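Local atomic coordinates of putative secreted endoglycosylceramidase (Rhodococcus hoagii, PDB entry 6JYZ), a protein that probably hydrolyses the O-glycosidic bond of galactosylceramide-type glycolipids, as a putatively secreted glycoside hydrolase of family 5. Residues Met124-Pro136 / Arg147-Thr159. Residues are numbered along the deposited sequence; the frame is centred on the assembly and turned at random.
Sequences MHQDAWGPYVGTP and RGIGWDGAPEWAT
Arg147 lays one guanidinium face over the methyl of Thr135 and turns an edge to Pro136 O, a weak bond from NH2; a water also bridges NH2 to Thr135 O, while NH1 binds Gln139 O. Gly148 exchanges two bonds with Thr135: its N donates to OG1 and its O receives the threonine N at 2.9 Å, and OG1 is also bonded to Thr166. Trp151 N reaches Gly130 O, and its indole CD1 lies 3.6 Å from Ala128 CB. Asp152 O accepts Asp127 N, and the two residues make a lone antiparallel hydrogen-bonded pair. Asp152 has CG wedged between its backbone N and carbonyl carbon (chi1 60°), which sends the carboxylate back to two partners. His125 ND1 meets Asp152 OD2 at 3.2 Å nearly straight (169°), only 4° out of the imidazole plane, and Asn51 ND2 is a second donor to that oxygen. Asp152 OD1 and Asp127 OD2 are 2.5 Å apart. Ala154 N donates to Trp129 O, and Ala154 CB sits 3.3 Å from Trp129 CE2, packed against the CE2/CZ2 side of the indole. Glu156 CB stands over the centre of the Tyr132 ring, 3.6 Å from its centroid, a CH-pi contact. Thr159 OG1 accepts from Trp129 NE1 at 2.9 Å and donates to Pro155 O, thereby tying the short 3-10 segment to the indole. Replacing Trp129 with a leucine would probably leave Thr159 OG1 without this donor and open a gap beside Ala154. Together these bonds fold back the long loop that follows strand 119-124 in the glycosyl hydrolase family 5 (beta/alpha)8 barrel.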
loop_
_atom_site.group_PDB
_atom_site.type_symbol
_atom_site.label_atom_id
_atom_site.label_comp_id
_atom_site.label_asym_id
_atom_site.label_seq_id
_atom_site.Cartn_x
_atom_site.Cartn_y
_atom_site.Cartn_z
ATOM N N MET A 124 7.858 3.432 -1.005
ATOM C CA MET A 124 9.254 2.984 -1.044
ATOM C C MET A 124 9.266 1.585 -0.454
ATOM O O MET A 124 9.301 1.424 0.784
ATOM C CB MET A 124 10.103 3.969 -0.248
ATOM C CG MET A 124 11.608 3.790 -0.462
ATOM S SD MET A 124 12.170 4.289 -2.148
ATOM C CE MET A 124 11.922 6.057 -2.081
ATOM N N HIS A 125 9.159 0.592 -1.308
ATOM C CA HIS A 125 8.833 -0.755 -0.879
ATOM C C HIS A 125 10.089 -1.542 -0.606
ATOM O O HIS A 125 11.141 -1.390 -1.231
ATOM C CB HIS A 125 8.010 -1.467 -1.960
ATOM C CG HIS A 125 7.133 -2.564 -1.402
ATOM N ND1 HIS A 125 7.382 -3.923 -1.349
ATOM C CD2 HIS A 125 5.944 -2.321 -0.792
ATOM C CE1 HIS A 125 6.281 -4.456 -0.702
ATOM N NE2 HIS A 125 5.448 -3.512 -0.382
ATOM N N GLN A 126 9.997 -2.512 0.290
ATOM C CA GLN A 126 11.083 -3.474 0.559
ATOM C C GLN A 126 10.432 -4.679 1.217
ATOM O O GLN A 126 9.397 -4.548 1.887
ATOM C CB GLN A 126 12.164 -2.868 1.473
ATOM C CG GLN A 126 11.696 -2.511 2.892
ATOM C CD GLN A 126 11.581 -3.668 3.853
ATOM O OE1 GLN A 126 10.726 -3.636 4.823
ATOM N NE2 GLN A 126 12.363 -4.654 3.701
ATOM N N ASP A 127 11.053 -5.827 1.043
ATOM C CA ASP A 127 10.786 -6.963 1.933
ATOM C C ASP A 127 12.140 -7.504 2.334
ATOM O O ASP A 127 13.019 -7.645 1.481
ATOM C CB ASP A 127 10.043 -8.117 1.224
ATOM C CG ASP A 127 8.743 -7.676 0.604
ATOM O OD1 ASP A 127 7.748 -7.550 1.351
ATOM O OD2 ASP A 127 8.703 -7.460 -0.628
ATOM N N ALA A 128 12.326 -7.814 3.624
ATOM C CA ALA A 128 13.589 -8.409 4.047
ATOM C C ALA A 128 14.781 -7.604 3.535
ATOM O O ALA A 128 15.781 -8.157 3.081
ATOM C CB ALA A 128 13.704 -9.885 3.662
ATOM N N TRP A 129 14.627 -6.265 3.646
ATOM C CA TRP A 129 15.696 -5.299 3.313
ATOM C C TRP A 129 15.942 -5.102 1.807
ATOM O O TRP A 129 15.927 -3.929 1.383
ATOM C CB TRP A 129 17.026 -5.596 4.055
ATOM C CG TRP A 129 18.075 -4.569 3.693
ATOM C CD1 TRP A 129 19.109 -4.788 2.815
ATOM C CD2 TRP A 129 18.127 -3.196 4.104
ATOM N NE1 TRP A 129 19.826 -3.609 2.721
ATOM C CE2 TRP A 129 19.239 -2.605 3.454
ATOM C CE3 TRP A 129 17.336 -2.395 4.944
ATOM C CZ2 TRP A 129 19.539 -1.250 3.604
ATOM C CZ3 TRP A 129 17.644 -1.052 5.070
ATOM C CH2 TRP A 129 18.730 -0.496 4.377
ATOM N N GLY A 130 16.249 -6.140 1.046
ATOM C CA GLY A 130 16.524 -5.891 -0.364
ATOM C C GLY A 130 16.813 -7.131 -1.150
ATOM O O GLY A 130 16.716 -8.258 -0.664
ATOM N N PRO A 131 17.172 -6.943 -2.447
ATOM C CA PRO A 131 17.488 -8.098 -3.290
ATOM C C PRO A 131 18.758 -8.848 -2.933
ATOM O O PRO A 131 18.907 -9.951 -3.454
ATOM C CB PRO A 131 17.711 -7.485 -4.717
ATOM C CG PRO A 131 17.000 -6.120 -4.646
ATOM C CD PRO A 131 17.190 -5.658 -3.189
ATOM N N TYR A 132 19.620 -8.268 -2.098
ATOM C CA TYR A 132 20.977 -8.809 -1.976
ATOM C C TYR A 132 21.165 -9.508 -0.648
ATOM O O TYR A 132 22.340 -9.750 -0.289
ATOM C CB TYR A 132 22.002 -7.668 -2.213
ATOM C CG TYR A 132 21.838 -7.080 -3.590
ATOM C CD1 TYR A 132 22.359 -7.751 -4.694
ATOM C CD2 TYR A 132 21.081 -5.960 -3.816
ATOM C CE1 TYR A 132 22.126 -7.286 -5.998
ATOM C CE2 TYR A 132 20.821 -5.467 -5.099
ATOM C CZ TYR A 132 21.334 -6.154 -6.164
ATOM O OH TYR A 132 21.096 -5.701 -7.460
ATOM N N VAL A 133 20.114 -10.021 -0.046
ATOM C CA VAL A 133 20.182 -10.715 1.233
ATOM C C VAL A 133 20.017 -12.211 1.111
ATOM O O VAL A 133 19.909 -12.864 2.159
ATOM C CB VAL A 133 19.079 -10.165 2.175
ATOM C CG1 VAL A 133 19.292 -8.672 2.384
ATOM C CG2 VAL A 133 17.676 -10.444 1.718
ATOM N N GLY A 134 19.984 -12.789 -0.078
ATOM C CA GLY A 134 19.785 -14.224 -0.181
ATOM C C GLY A 134 21.060 -15.034 0.089
ATOM O O GLY A 134 22.174 -14.542 0.005
ATOM N N THR A 135 20.843 -16.308 0.413
ATOM C CA THR A 135 21.986 -17.201 0.650
ATOM C C THR A 135 22.598 -17.601 -0.690
ATOM O O THR A 135 21.898 -18.146 -1.521
ATOM C CB THR A 135 21.526 -18.439 1.406
ATOM O OG1 THR A 135 20.772 -18.062 2.575
ATOM C CG2 THR A 135 22.712 -19.278 1.880
ATOM N N PRO A 136 23.906 -17.363 -0.889
ATOM C CA PRO A 136 24.475 -17.744 -2.204
ATOM C C PRO A 136 24.466 -19.251 -2.399
ATOM O O PRO A 136 24.456 -20.040 -1.454
ATOM C CB PRO A 136 25.912 -17.227 -2.104
ATOM C CG PRO A 136 26.012 -16.285 -0.947
ATOM C CD PRO A 136 24.805 -16.600 -0.044
ATOM N N ARG A 147 17.462 -21.679 4.273
ATOM C CA ARG A 147 18.095 -20.803 3.302
ATOM C C ARG A 147 17.255 -19.559 3.054
ATOM O O ARG A 147 16.009 -19.630 3.017
ATOM C CB ARG A 147 18.188 -21.507 1.941
ATOM C CG ARG A 147 19.038 -22.772 2.090
ATOM C CD ARG A 147 19.300 -23.434 0.711
ATOM N NE ARG A 147 20.188 -22.632 -0.082
ATOM C CZ ARG A 147 21.530 -22.484 0.119
ATOM N NH1 ARG A 147 22.078 -23.099 1.138
ATOM N NH2 ARG A 147 22.180 -21.634 -0.628
ATOM N N GLY A 148 17.903 -18.407 3.000
ATOM C CA GLY A 148 17.252 -17.153 2.611
ATOM C C GLY A 148 17.323 -16.965 1.098
ATOM O O GLY A 148 18.223 -17.455 0.415
ATOM N N ILE A 149 16.395 -16.128 0.588
ATOM C CA ILE A 149 16.468 -15.729 -0.818
ATOM C C ILE A 149 16.468 -14.203 -0.841
ATOM O O ILE A 149 16.299 -13.540 0.186
ATOM C CB ILE A 149 15.295 -16.276 -1.651
ATOM C CG1 ILE A 149 13.927 -15.751 -1.190
ATOM C CG2 ILE A 149 15.334 -17.817 -1.628
ATOM C CD1 ILE A 149 12.752 -16.229 -2.087
ATOM N N GLY A 150 16.761 -13.635 -2.007
ATOM C CA GLY A 150 16.716 -12.196 -2.183
ATOM C C GLY A 150 15.291 -11.686 -2.431
ATOM O O GLY A 150 14.461 -12.401 -3.006
ATOM N N TRP A 151 15.075 -10.416 -2.034
ATOM C CA TRP A 151 13.743 -9.828 -2.136
ATOM C C TRP A 151 13.812 -8.517 -2.911
ATOM O O TRP A 151 14.084 -8.562 -4.119
ATOM C CB TRP A 151 13.119 -9.707 -0.729
ATOM C CG TRP A 151 12.868 -11.059 -0.123
ATOM C CD1 TRP A 151 13.765 -11.820 0.573
ATOM C CD2 TRP A 151 11.656 -11.801 -0.220
ATOM N NE1 TRP A 151 13.178 -13.006 0.908
ATOM C CE2 TRP A 151 11.891 -13.037 0.435
ATOM C CE3 TRP A 151 10.365 -11.530 -0.717
ATOM C CZ2 TRP A 151 10.909 -14.030 0.537
ATOM C CZ3 TRP A 151 9.406 -12.528 -0.624
ATOM C CH2 TRP A 151 9.680 -13.743 0.005
ATOM N N ASP A 152 13.588 -7.392 -2.271
ATOM C CA ASP A 152 13.423 -6.097 -2.956
ATOM C C ASP A 152 13.603 -5.023 -1.930
ATOM O O ASP A 152 13.284 -5.244 -0.744
ATOM C CB ASP A 152 12.046 -5.979 -3.631
ATOM C CG ASP A 152 10.903 -6.102 -2.636
ATOM O OD1 ASP A 152 10.766 -7.250 -2.052
ATOM O OD2 ASP A 152 10.167 -5.152 -2.427
ATOM N N GLY A 153 14.093 -3.842 -2.361
ATOM C CA GLY A 153 14.276 -2.721 -1.458
ATOM C C GLY A 153 15.581 -2.026 -1.756
ATOM O O GLY A 153 15.711 -1.324 -2.786
ATOM N N ALA A 154 16.534 -2.175 -0.866
ATOM C CA ALA A 154 17.756 -1.397 -0.930
ATOM C C ALA A 154 18.763 -1.950 -1.928
ATOM O O ALA A 154 18.878 -3.140 -2.135
ATOM C CB ALA A 154 18.366 -1.417 0.467
ATOM N N PRO A 155 19.565 -1.044 -2.532
ATOM C CA PRO A 155 20.627 -1.504 -3.444
ATOM C C PRO A 155 21.760 -2.193 -2.698
ATOM O O PRO A 155 21.919 -2.089 -1.470
ATOM C CB PRO A 155 21.124 -0.182 -4.059
ATOM C CG PRO A 155 20.808 0.895 -3.038
ATOM C CD PRO A 155 19.497 0.425 -2.360
ATOM N N GLU A 156 22.584 -2.908 -3.485
ATOM C CA GLU A 156 23.651 -3.688 -2.892
ATOM C C GLU A 156 24.623 -2.811 -2.111
ATOM O O GLU A 156 25.072 -3.192 -1.032
ATOM C CB GLU A 156 24.332 -4.487 -3.984
ATOM C CG GLU A 156 25.311 -5.550 -3.455
ATOM C CD GLU A 156 25.918 -6.415 -4.543
ATOM O OE1 GLU A 156 25.930 -5.992 -5.714
ATOM O OE2 GLU A 156 26.284 -7.527 -4.215
ATOM N N TRP A 157 24.969 -1.649 -2.677
ATOM C CA TRP A 157 25.958 -0.792 -2.043
ATOM C C TRP A 157 25.508 -0.316 -0.670
ATOM O O TRP A 157 26.324 0.095 0.164
ATOM C CB TRP A 157 26.324 0.408 -2.969
ATOM C CG TRP A 157 25.153 1.335 -3.255
ATOM C CD1 TRP A 157 24.365 1.311 -4.388
ATOM C CD2 TRP A 157 24.651 2.384 -2.401
ATOM N NE1 TRP A 157 23.427 2.307 -4.312
ATOM C CE2 TRP A 157 23.531 2.938 -3.077
ATOM C CE3 TRP A 157 25.004 2.922 -1.149
ATOM C CZ2 TRP A 157 22.751 3.955 -2.505
ATOM C CZ3 TRP A 157 24.283 3.980 -0.607
ATOM C CH2 TRP A 157 23.144 4.448 -1.292
ATOM N N ALA A 158 24.179 -0.297 -0.409
ATOM C CA ALA A 158 23.613 0.165 0.856
ATOM C C ALA A 158 23.401 -0.987 1.833
ATOM O O ALA A 158 22.811 -0.712 2.907
ATOM C CB ALA A 158 22.317 0.910 0.631
ATOM N N THR A 159 23.774 -2.208 1.503
ATOM C CA THR A 159 23.436 -3.406 2.264
ATOM C C THR A 159 24.666 -3.848 3.078
ATOM O O THR A 159 25.674 -4.277 2.503
ATOM C CB THR A 159 23.035 -4.505 1.309
ATOM O OG1 THR A 159 21.835 -4.072 0.624
ATOM C CG2 THR A 159 22.670 -5.787 2.056
HETATM O O HOH W 1 19.718 -5.481 -0.732
HETATM O O HOH W 2 20.864 -20.576 -2.651
#